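Local coordinates for protein cobalamin biosynthesis precorrin-6Y methylase (CbiE) (PDB 2BB3) that probably methylates a corrin precursor in adenosylcobalamin biosynthesis, with S-adenosyl-L-methionine as the likely methyl donor, at residues I24-S29 and I117-A122. Sequence-based numbering, arbitrary orientation.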
loop_
_atom_site.group_PDB
_atom_site.type_symbol
_atom_site.label_atom_id
_atom_site.label_comp_id
_atom_site.label_asym_id
_atom_site.label_seq_id
_atom_site.Cartn_x
_atom_site.Cartn_y
_atom_site.Cartn_z
ATOM N N ILE A 24 1.585 18.613 -12.736
ATOM C CA ILE A 24 1.263 17.329 -13.326
ATOM C C ILE A 24 0.841 16.317 -12.263
ATOM O O ILE A 24 1.059 16.520 -11.076
ATOM C CB ILE A 24 2.482 16.709 -14.072
ATOM C CG1 ILE A 24 3.547 16.278 -13.069
ATOM C CG2 ILE A 24 3.059 17.706 -15.067
ATOM C CD1 ILE A 24 4.658 15.440 -13.666
ATOM N N TRP A 25 0.234 15.226 -12.703
ATOM C CA TRP A 25 -0.155 14.163 -11.807
ATOM C C TRP A 25 0.670 12.922 -12.122
ATOM O O TRP A 25 1.059 12.695 -13.262
ATOM C CB TRP A 25 -1.629 13.793 -11.978
ATOM C CG TRP A 25 -2.601 14.636 -11.224
ATOM C CD1 TRP A 25 -3.253 15.744 -11.682
ATOM C CD2 TRP A 25 -3.090 14.403 -9.893
ATOM N NE1 TRP A 25 -4.127 16.206 -10.728
ATOM C CE2 TRP A 25 -4.053 15.402 -9.624
ATOM C CE3 TRP A 25 -2.823 13.436 -8.911
ATOM C CZ2 TRP A 25 -4.734 15.477 -8.412
ATOM C CZ3 TRP A 25 -3.509 13.511 -7.698
ATOM C CH2 TRP A 25 -4.459 14.523 -7.465
ATOM N N ILE A 26 0.956 12.138 -11.090
ATOM C CA ILE A 26 1.644 10.870 -11.273
ATOM C C ILE A 26 0.626 9.944 -10.650
ATOM O O ILE A 26 0.367 10.033 -9.454
ATOM C CB ILE A 26 2.991 10.755 -10.521
ATOM C CG1 ILE A 26 4.019 11.753 -11.092
ATOM C CG2 ILE A 26 3.532 9.336 -10.685
ATOM C CD1 ILE A 26 5.443 11.618 -10.515
ATOM N N VAL A 27 0.019 9.093 -11.472
ATOM C CA VAL A 27 -1.016 8.181 -11.013
ATOM C C VAL A 27 -0.632 6.719 -11.145
ATOM O O VAL A 27 0.044 6.325 -12.088
ATOM C CB VAL A 27 -2.324 8.390 -11.820
ATOM C CG1 VAL A 27 -2.608 9.886 -11.963
ATOM C CG2 VAL A 27 -2.189 7.765 -13.180
ATOM N N GLY A 28 -1.067 5.910 -10.189
ATOM C CA GLY A 28 -0.772 4.497 -10.246
ATOM C C GLY A 28 -1.754 3.783 -11.153
ATOM O O GLY A 28 -2.938 4.141 -11.218
ATOM N N SER A 29 -1.274 2.764 -11.852
ATOM C CA SER A 29 -2.140 2.001 -12.738
ATOM C C SER A 29 -2.666 0.781 -12.006
ATOM O O SER A 29 -3.606 0.122 -12.455
ATOM C CB SER A 29 -1.353 1.529 -13.953
ATOM O OG SER A 29 -0.330 0.630 -13.560
ATOM N N ILE A 117 3.807 18.772 -8.284
ATOM C CA ILE A 117 3.451 17.420 -8.638
ATOM C C ILE A 117 2.557 16.815 -7.549
ATOM O O ILE A 117 2.788 17.011 -6.362
ATOM C CB ILE A 117 4.709 16.532 -8.926
ATOM C CG1 ILE A 117 4.805 15.400 -7.922
ATOM C CG2 ILE A 117 5.971 17.372 -8.988
ATOM C CD1 ILE A 117 3.894 14.272 -8.280
ATOM N N LYS A 118 1.509 16.122 -7.983
ATOM C CA LYS A 118 0.570 15.464 -7.082
ATOM C C LYS A 118 0.525 13.964 -7.403
ATOM O O LYS A 118 0.520 13.561 -8.582
ATOM C CB LYS A 118 -0.833 16.084 -7.208
ATOM C CG LYS A 118 -0.984 17.413 -6.447
ATOM C CD LYS A 118 -2.234 18.210 -6.855
ATOM C CE LYS A 118 -3.497 17.664 -6.193
ATOM N NZ LYS A 118 -4.735 18.395 -6.625
ATOM N N ILE A 119 0.495 13.148 -6.353
ATOM C CA ILE A 119 0.483 11.710 -6.493
ATOM C C ILE A 119 -0.884 11.095 -6.225
ATOM O O ILE A 119 -1.542 11.441 -5.248
ATOM C CB ILE A 119 1.471 11.054 -5.486
ATOM C CG1 ILE A 119 2.853 11.710 -5.586
ATOM C CG2 ILE A 119 1.509 9.541 -5.708
ATOM C CD1 ILE A 119 3.504 11.579 -6.924
ATOM N N GLU A 120 -1.317 10.199 -7.107
ATOM C CA GLU A 120 -2.562 9.470 -6.897
ATOM C C GLU A 120 -2.172 8.009 -6.698
ATOM O O GLU A 120 -1.677 7.375 -7.623
ATOM C CB GLU A 120 -3.513 9.554 -8.092
ATOM C CG GLU A 120 -4.875 8.854 -7.844
ATOM C CD GLU A 120 -5.593 9.427 -6.624
ATOM O OE1 GLU A 120 -5.364 10.617 -6.319
ATOM O OE2 GLU A 120 -6.382 8.707 -5.972
ATOM N N PRO A 121 -2.408 7.457 -5.493
ATOM C CA PRO A 121 -2.099 6.067 -5.111
ATOM C C PRO A 121 -2.853 5.008 -5.896
ATOM O O PRO A 121 -3.933 5.252 -6.396
ATOM C CB PRO A 121 -2.516 5.993 -3.645
ATOM C CG PRO A 121 -2.593 7.427 -3.196
ATOM C CD PRO A 121 -3.110 8.149 -4.397
ATOM N N ALA A 122 -2.277 3.814 -5.988
ATOM C CA ALA A 122 -2.942 2.692 -6.643
ATOM C C ALA A 122 -2.484 1.441 -5.886
ATOM O O ALA A 122 -1.660 1.542 -4.989
ATOM C CB ALA A 122 -2.542 2.614 -8.117
#
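The carbonyl oxygen of Lys118 is gripped twice: Ile26 N donates to it at 2.9 Å, and the CA of Trp25 makes a C-H...O contact with it. This pairing joins the parallel strands 23-28 and 116-120 in the N-terminal parallel sheet of a tetrapyrrole methylase, where the latter is outermost within the chain. Next along, Glu120 N donates to Ile26 O at 2.9 Å, nearly straight at 169°. On the face carrying Trp25, the far end of the indole comes nearer strand 116-120, its CG anti to the carbonyl carbon (chi1 -84°). Lys118 CB sits over the six-membered ring, 3.7 Å from its centroid, a CH-pi contact; a bend at chi3 returns CE to 3.4 Å from Trp25 CZ2. Without the indole, as with an alanine here, Lys118 CB and CE would probably lose the surface they rest on, and Ile43 of helix 38-46 a neighbour. On the other face, Ile117 CD1 meets Ile26 CG1 at 3.8 Å, while Ile119 lies alongside Ile26. Past the strands the chain approaches bound S-adenosyl-L-homocysteine; Asp98, one of its binding residues, bonds weakly to Ala122 N, and Ala122 CB presses tightly on Gly28 CA, 3.3 Å away.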